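Local coordinates for putative membrane anchored protein (Corynebacterium diphtheriae, PDB 3LSO) that is of unknown function but is probably tethered to the cell membrane, with an elongated region built of beta-strand modules, at residues P283-L288 against P424-F429; A314-G319 against F451-P456. All blocks are in the same frame, centred on the assembly; numbering follows the deposited sequence.

Contact 1. Residues P283-L288 against P424-F429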
ATOM      1  N   PRO B 283     -12.295 -12.101  -1.209  1.00 29.02           N
ATOM      2  CA  PRO B 283     -13.647 -12.481  -1.475  1.00 29.21           C
ATOM      3  C   PRO B 283     -13.690 -13.971  -1.701  1.00 29.51           C
ATOM      4  O   PRO B 283     -12.986 -14.478  -2.575  1.00 30.20           O
ATOM      5  CB  PRO B 283     -13.958 -11.763  -2.791  1.00 29.06           C
ATOM      6  CG  PRO B 283     -12.778 -10.918  -3.078  1.00 29.05           C
ATOM      7  CD  PRO B 283     -11.654 -11.553  -2.407  1.00 28.88           C
ATOM      8  N   VAL B 284     -14.504 -14.673  -0.930  1.00 29.48           N
ATOM      9  CA  VAL B 284     -14.655 -16.091  -1.134  1.00 29.82           C
ATOM     10  C   VAL B 284     -16.036 -16.393  -1.689  1.00 31.12           C
ATOM     11  O   VAL B 284     -17.039 -15.966  -1.145  1.00 31.96           O
ATOM     12  CB  VAL B 284     -14.364 -16.837   0.143  1.00 29.34           C
ATOM     13  CG1 VAL B 284     -14.719 -18.275   0.016  1.00 29.16           C
ATOM     14  CG2 VAL B 284     -12.909 -16.720   0.438  1.00 28.83           C
ATOM     15  N   VAL B 285     -16.080 -17.113  -2.796  1.00 32.22           N
ATOM     16  CA  VAL B 285     -17.323 -17.380  -3.501  1.00 33.47           C
ATOM     17  C   VAL B 285     -17.632 -18.883  -3.417  1.00 35.10           C
ATOM     18  O   VAL B 285     -16.720 -19.684  -3.167  1.00 35.40           O
ATOM     19  CB  VAL B 285     -17.188 -16.943  -4.980  1.00 33.25           C
ATOM     20  CG1 VAL B 285     -17.161 -15.431  -5.098  1.00 32.14           C
ATOM     21  CG2 VAL B 285     -15.922 -17.521  -5.591  1.00 32.52           C
ATOM     22  N   THR B 286     -18.893 -19.270  -3.639  1.00 36.79           N
ATOM     23  CA  THR B 286     -19.291 -20.693  -3.595  1.00 38.49           C
ATOM     24  C   THR B 286     -18.586 -21.566  -4.652  1.00 39.65           C
ATOM     25  O   THR B 286     -17.739 -22.403  -4.326  1.00 39.89           O
ATOM     26  CB  THR B 286     -20.810 -20.836  -3.738  1.00 38.63           C
ATOM     27  OG1 THR B 286     -21.437 -20.044  -2.723  1.00 39.29           O
ATOM     28  CG2 THR B 286     -21.244 -22.304  -3.600  1.00 38.22           C
ATOM     29  N   GLU B 287     -18.951 -21.361  -5.913  1.00 40.97           N
ATOM     30  CA  GLU B 287     -18.288 -21.998  -7.049  1.00 41.71           C
ATOM     31  C   GLU B 287     -17.956 -20.861  -8.025  1.00 41.00           C
ATOM     32  O   GLU B 287     -18.698 -19.862  -8.135  1.00 40.57           O
ATOM     33  CB  GLU B 287     -19.247 -23.033  -7.696  1.00 42.69           C
ATOM     34  CG  GLU B 287     -18.645 -24.116  -8.640  1.00 45.84           C
ATOM     35  CD  GLU B 287     -19.728 -24.856  -9.487  1.00 51.14           C
ATOM     36  OE1 GLU B 287     -20.938 -24.864  -9.110  1.00 51.73           O
ATOM     37  OE2 GLU B 287     -19.359 -25.427 -10.549  1.00 52.98           O
ATOM     38  N   LEU B 288     -16.826 -21.001  -8.704  1.00 39.97           N
ATOM     39  CA  LEU B 288     -16.518 -20.135  -9.815  1.00 38.93           C
ATOM     40  C   LEU B 288     -16.392 -20.962 -11.090  1.00 38.04           C
ATOM     41  O   LEU B 288     -15.436 -21.734 -11.256  1.00 38.27           O
ATOM     42  CB  LEU B 288     -15.231 -19.359  -9.547  1.00 39.21           C
ATOM     43  CG  LEU B 288     -14.821 -18.377 -10.662  1.00 40.57           C
ATOM     44  CD1 LEU B 288     -15.702 -17.111 -10.744  1.00 40.79           C
ATOM     45  CD2 LEU B 288     -13.347 -17.992 -10.517  1.00 41.74           C
ATOM     46  N   PRO B 424     -26.035 -15.766   4.118  1.00 10.69           N
ATOM     47  CA  PRO B 424     -24.946 -14.810   3.927  1.00 10.67           C
ATOM     48  C   PRO B 424     -23.904 -15.335   2.961  1.00 10.78           C
ATOM     49  O   PRO B 424     -23.659 -16.543   2.956  1.00 10.99           O
ATOM     50  CB  PRO B 424     -24.327 -14.726   5.317  1.00  9.78           C
ATOM     51  CG  PRO B 424     -25.449 -14.885   6.185  1.00  9.96           C
ATOM     52  CD  PRO B 424     -26.313 -15.945   5.549  1.00 10.58           C
ATOM     53  N   GLY B 425     -23.316 -14.441   2.153  1.00 10.58           N
ATOM     54  CA  GLY B 425     -22.195 -14.791   1.289  1.00 10.19           C
ATOM     55  C   GLY B 425     -22.165 -13.991  -0.001  1.00 10.68           C
ATOM     56  O   GLY B 425     -22.912 -13.023  -0.151  1.00 10.43           O
ATOM     57  N   ILE B 426     -21.296 -14.411  -0.927  1.00 10.27           N
ATOM     58  CA  ILE B 426     -21.134 -13.772  -2.198  1.00 10.20           C
ATOM     59  C   ILE B 426     -21.668 -14.687  -3.312  1.00 11.22           C
ATOM     60  O   ILE B 426     -21.405 -15.887  -3.340  1.00 11.51           O
ATOM     61  CB  ILE B 426     -19.667 -13.454  -2.471  1.00  9.92           C
ATOM     62  CG1 ILE B 426     -19.161 -12.368  -1.531  1.00 10.27           C
ATOM     63  CG2 ILE B 426     -19.512 -12.946  -3.876  1.00  9.75           C
ATOM     64  CD1 ILE B 426     -17.659 -12.091  -1.639  1.00  9.36           C
ATOM     65  N   TYR B 427     -22.392 -14.094  -4.252  1.00 11.79           N
ATOM     66  CA  TYR B 427     -23.159 -14.832  -5.217  1.00 12.43           C
ATOM     67  C   TYR B 427     -22.979 -14.084  -6.533  1.00 13.90           C
ATOM     68  O   TYR B 427     -22.842 -12.859  -6.509  1.00 15.33           O
ATOM     69  CB  TYR B 427     -24.635 -14.818  -4.804  1.00 11.61           C
ATOM     70  CG  TYR B 427     -24.995 -15.542  -3.502  1.00  9.48           C
ATOM     71  CD1 TYR B 427     -25.347 -16.898  -3.496  1.00  9.09           C
ATOM     72  CD2 TYR B 427     -25.019 -14.864  -2.291  1.00  8.30           C
ATOM     73  CE1 TYR B 427     -25.684 -17.563  -2.308  1.00  8.12           C
ATOM     74  CE2 TYR B 427     -25.355 -15.503  -1.096  1.00  7.39           C
ATOM     75  CZ  TYR B 427     -25.685 -16.849  -1.116  1.00  9.30           C
ATOM     76  OH  TYR B 427     -26.021 -17.468   0.064  1.00 10.15           O
HETATM   77  N   MSE B 428     -22.926 -14.802  -7.662  1.00 14.32           N
HETATM   78  CA  MSE B 428     -22.879 -14.195  -8.994  1.00 14.57           C
HETATM   79  C   MSE B 428     -23.942 -14.830  -9.835  1.00 15.10           C
HETATM   80  O   MSE B 428     -24.359 -15.960  -9.567  1.00 15.64           O
HETATM   81  CB  MSE B 428     -21.577 -14.530  -9.705  1.00 14.85           C
HETATM   82  CG  MSE B 428     -20.392 -13.652  -9.402  1.00 15.18           C
HETATM   83 SE   MSE B 428     -18.822 -14.576 -10.055  0.75 12.38          SE
HETATM   84  CE  MSE B 428     -18.811 -16.015  -8.772  1.00 13.37           C
ATOM     85  N   PHE B 429     -24.353 -14.147 -10.890  1.00 15.25           N
ATOM     86  CA  PHE B 429     -25.132 -14.814 -11.907  1.00 15.53           C
ATOM     87  C   PHE B 429     -24.232 -15.448 -12.972  1.00 16.21           C
ATOM     88  O   PHE B 429     -23.065 -15.061 -13.132  1.00 16.84           O
ATOM     89  CB  PHE B 429     -26.126 -13.837 -12.499  1.00 15.16           C
ATOM     90  CG  PHE B 429     -27.164 -13.411 -11.526  1.00 15.46           C
ATOM     91  CD1 PHE B 429     -28.392 -14.030 -11.490  1.00 13.97           C
ATOM     92  CD2 PHE B 429     -26.900 -12.414 -10.599  1.00 18.11           C
ATOM     93  CE1 PHE B 429     -29.348 -13.653 -10.586  1.00 13.42           C
ATOM     94  CE2 PHE B 429     -27.878 -12.024  -9.674  1.00 15.86           C
ATOM     95  CZ  PHE B 429     -29.095 -12.650  -9.676  1.00 13.81           C
TER
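I426 and M428, two positions apart on strand 425-429, both send their CB atoms toward P283-L288 and supply nearly all of the second segment's share of this apolar contact. The I426 side chain divides its work between its branches. With CG1 anti to the carbonyl carbon and chi2 extended (174°), CD1 reaches along to P283, 3.9 Å from its CB. CG2, anti to the backbone N, instead meets V285 CG1 at 3.6 Å, the two side chains crossing obliquely. M428, a selenomethionine, runs out extended at chi2 and then bends at chi3, so that CE turns in beside the L288 methyl CD1, at 3.8 Å. The same CE lies 4.1 Å from V285 CG1, so V285 CG1 touches both I426 CG2 and M428 CE. L288 gets there by placing CG anti to its backbone N, chi1 -179°. At the solvent-exposed margin, the carboxylate of E287 looks elsewhere, to a salt bridge with K387. No hydrogen bond joins the two segments, although the I426 amide does bond to S257 OG nearby. Strand 278-285 belongs to a five-stranded sheet and strand 425-435 to a second sheet; the strands run at 63° to one another, consistent with an interface between two successive beta modules.

Contact 2. Residues A314-G319 against F451-P456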
ATOM      1  N   ALA B 314     -22.334  -5.830  -5.292  1.00 19.36           N
ATOM      2  CA  ALA B 314     -23.562  -5.111  -4.991  1.00 19.46           C
ATOM      3  C   ALA B 314     -24.013  -5.494  -3.590  1.00 19.62           C
ATOM      4  O   ALA B 314     -24.021  -6.666  -3.238  1.00 20.20           O
ATOM      5  CB  ALA B 314     -24.631  -5.443  -6.006  1.00 18.86           C
ATOM      6  N   LYS B 315     -24.354  -4.517  -2.771  1.00 19.86           N
ATOM      7  CA  LYS B 315     -24.876  -4.851  -1.451  1.00 20.09           C
ATOM      8  C   LYS B 315     -26.370  -5.113  -1.602  1.00 19.47           C
ATOM      9  O   LYS B 315     -27.129  -4.262  -2.034  1.00 19.79           O
ATOM     10  CB  LYS B 315     -24.539  -3.781  -0.389  1.00 20.10           C
ATOM     11  CG  LYS B 315     -23.071  -3.841   0.108  1.00 21.76           C
ATOM     12  CD  LYS B 315     -22.823  -3.061   1.412  1.00 25.39           C
ATOM     13  CE  LYS B 315     -21.333  -2.982   1.760  1.00 27.31           C
ATOM     14  NZ  LYS B 315     -20.600  -1.906   0.983  1.00 29.03           N
ATOM     15  N   VAL B 316     -26.771  -6.322  -1.274  1.00 18.78           N
ATOM     16  CA  VAL B 316     -28.123  -6.762  -1.512  1.00 18.20           C
ATOM     17  C   VAL B 316     -28.632  -7.442  -0.250  1.00 18.00           C
ATOM     18  O   VAL B 316     -27.872  -7.998   0.540  1.00 17.84           O
ATOM     19  CB  VAL B 316     -28.164  -7.705  -2.728  1.00 18.04           C
ATOM     20  CG1 VAL B 316     -29.454  -8.453  -2.810  1.00 17.31           C
ATOM     21  CG2 VAL B 316     -27.914  -6.923  -4.005  1.00 18.47           C
HETATM   22  N   MSE B 317     -29.940  -7.395  -0.077  1.00 18.02           N
HETATM   23  CA  MSE B 317     -30.582  -7.779   1.154  1.00 17.72           C
HETATM   24  C   MSE B 317     -31.533  -8.947   0.838  1.00 16.40           C
HETATM   25  O   MSE B 317     -32.160  -8.967  -0.221  1.00 15.09           O
HETATM   26  CB  MSE B 317     -31.341  -6.559   1.577  1.00 18.43           C
HETATM   27  CG  MSE B 317     -31.715  -6.526   2.978  1.00 24.25           C
HETATM   28 SE   MSE B 317     -30.601  -5.239   3.901  1.00 36.26          SE
HETATM   29  CE  MSE B 317     -31.762  -4.938   5.461  1.00 32.20           C
ATOM     30  N   PRO B 318     -31.621  -9.962   1.724  1.00 15.85           N
ATOM     31  CA  PRO B 318     -32.531 -11.048   1.329  1.00 15.44           C
ATOM     32  C   PRO B 318     -33.966 -10.540   1.247  1.00 15.70           C
ATOM     33  O   PRO B 318     -34.383  -9.737   2.074  1.00 16.33           O
ATOM     34  CB  PRO B 318     -32.412 -12.060   2.478  1.00 14.93           C
ATOM     35  CG  PRO B 318     -31.202 -11.690   3.224  1.00 14.11           C
ATOM     36  CD  PRO B 318     -30.985 -10.217   3.027  1.00 15.27           C
ATOM     37  N   GLY B 319     -34.704 -11.014   0.256  1.00 16.08           N
ATOM     38  CA  GLY B 319     -36.112 -10.699   0.065  1.00 16.12           C
ATOM     39  C   GLY B 319     -36.330  -9.948  -1.245  1.00 16.54           C
ATOM     40  O   GLY B 319     -37.401  -9.998  -1.854  1.00 17.70           O
ATOM     41  N   PHE B 451     -23.106 -10.211  -6.055  1.00  3.61           N
ATOM     42  CA  PHE B 451     -23.699  -9.500  -4.939  1.00  2.00           C
ATOM     43  C   PHE B 451     -23.362 -10.189  -3.636  1.00  2.00           C
ATOM     44  O   PHE B 451     -23.087 -11.380  -3.623  1.00  2.00           O
ATOM     45  CB  PHE B 451     -25.212  -9.349  -5.122  1.00  2.00           C
ATOM     46  CG  PHE B 451     -25.991 -10.653  -5.073  1.00  2.00           C
ATOM     47  CD1 PHE B 451     -26.449 -11.165  -3.867  1.00  2.00           C
ATOM     48  CD2 PHE B 451     -26.305 -11.329  -6.234  1.00  2.00           C
ATOM     49  CE1 PHE B 451     -27.164 -12.318  -3.813  1.00  2.00           C
ATOM     50  CE2 PHE B 451     -27.028 -12.494  -6.186  1.00  2.00           C
ATOM     51  CZ  PHE B 451     -27.457 -12.986  -4.971  1.00  2.00           C
ATOM     52  N   GLU B 452     -23.364  -9.436  -2.542  1.00  2.00           N
ATOM     53  CA  GLU B 452     -23.112 -10.017  -1.236  1.00  2.00           C
ATOM     54  C   GLU B 452     -24.331  -9.868  -0.359  1.00  2.00           C
ATOM     55  O   GLU B 452     -24.919  -8.807  -0.299  1.00  2.00           O
ATOM     56  CB  GLU B 452     -21.887  -9.393  -0.556  1.00  2.00           C
ATOM     57  CG  GLU B 452     -21.260 -10.298   0.519  1.00  2.00           C
ATOM     58  CD  GLU B 452     -19.935  -9.796   1.103  1.00  2.00           C
ATOM     59  OE1 GLU B 452     -19.232  -8.992   0.453  1.00  2.00           O
ATOM     60  OE2 GLU B 452     -19.599 -10.226   2.232  1.00  2.00           O
ATOM     61  N   ILE B 453     -24.720 -10.959   0.284  1.00  2.00           N
ATOM     62  CA  ILE B 453     -25.651 -10.914   1.390  1.00  2.00           C
ATOM     63  C   ILE B 453     -24.818 -10.763   2.629  1.00  2.00           C
ATOM     64  O   ILE B 453     -24.045 -11.652   2.953  1.00  2.00           O
ATOM     65  CB  ILE B 453     -26.446 -12.215   1.497  1.00  2.00           C
ATOM     66  CG1 ILE B 453     -27.290 -12.448   0.236  1.00  2.00           C
ATOM     67  CG2 ILE B 453     -27.281 -12.233   2.765  1.00  2.00           C
ATOM     68  CD1 ILE B 453     -28.277 -11.368  -0.074  1.00  2.00           C
ATOM     69  N   ALA B 454     -24.965  -9.645   3.326  1.00  2.00           N
ATOM     70  CA  ALA B 454     -24.063  -9.339   4.449  1.00  2.00           C
ATOM     71  C   ALA B 454     -24.032 -10.424   5.518  1.00  2.00           C
ATOM     72  O   ALA B 454     -24.936 -11.259   5.612  1.00  2.00           O
ATOM     73  CB  ALA B 454     -24.360  -7.966   5.063  1.00  2.00           C
ATOM     74  N   GLY B 455     -22.957 -10.421   6.298  1.00  2.00           N
ATOM     75  CA  GLY B 455     -22.766 -11.401   7.342  1.00  2.00           C
ATOM     76  C   GLY B 455     -22.775 -10.714   8.684  1.00  2.00           C
ATOM     77  O   GLY B 455     -23.117  -9.531   8.784  1.00  2.00           O
ATOM     78  N   PRO B 456     -22.393 -11.451   9.736  1.00  2.00           N
ATOM     79  CA  PRO B 456     -22.322 -10.869  11.072  1.00  2.00           C
ATOM     80  C   PRO B 456     -21.096  -9.960  11.205  1.00  2.07           C
ATOM     81  O   PRO B 456     -20.160 -10.066  10.401  1.00  2.18           O
ATOM     82  CB  PRO B 456     -22.198 -12.094  11.980  1.00  2.00           C
ATOM     83  CG  PRO B 456     -21.521 -13.131  11.125  1.00  2.00           C
ATOM     84  CD  PRO B 456     -21.956 -12.860   9.708  1.00  2.00           C
TER
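V316 lies obliquely across the F451 side chain, the main side-chain meeting between A314-G319 and F451-P456. F451 holds its CG in the crowded position between the backbone N and the carbonyl carbon (chi1 67°), which brings CD1 to 4.0 Å from V316 CB. V316 places CG1 anti to its own backbone N and CG2 anti to the carbonyl carbon; CG2 then packs on F451 CB at 3.8 Å. Two residues back, on the same face, A314 CB stands beside F451 CB, 4.0 Å away. I453 continues the same face: with chi1 and chi2 both near -60°, its CD1 curls to within 4.2 Å of V316 CG1, while its other branch, CG2, meets the ring atom CG of P318. I303 adds to this apolar layer, touching both A314 and F451. Beneath the side chains runs a parallel beta ladder, in which the short strand 314-316 joins a mixed sheet by pairing with the end of strand 440-453. As parallel geometry demands, a single residue, E452, takes both bonds: its N donates to A314 O at 2.9 Å, almost along the C=O axis, and its O accepts from V316 N at 3.2 Å, in the carbonyl plane. Both are close to straight. The E452 side chain leaves from the other face of the sheet, the one it shares with K315, extended with CG anti to the backbone N (chi1 -157°), and its OE1 is hydrogen-bonded to S259 OG.

The centres of the two contacts lie about 11 Å apart, joined through strands 425-435 and 440-453, which are consecutive in the chain and antiparallel neighbours in one mixed sheet. Probable hydrogen bonds connect them directly: Y427 O to F451 N at 2.7 Å and G425 O to I453 N at 2.8 Å. Along the sequence the segments alternate, 283-288, 314-319, 424-429, 451-456, so the contacts cross. Contact 2 is internal to this sheet, adding a parallel strand beside 440-453, whereas contact 1 applies the sheet to the preceding five-stranded one. Through S259, on strand 258-267 of that five-stranded sheet, E452 takes part in both the strand pairing and the junction between the sheets.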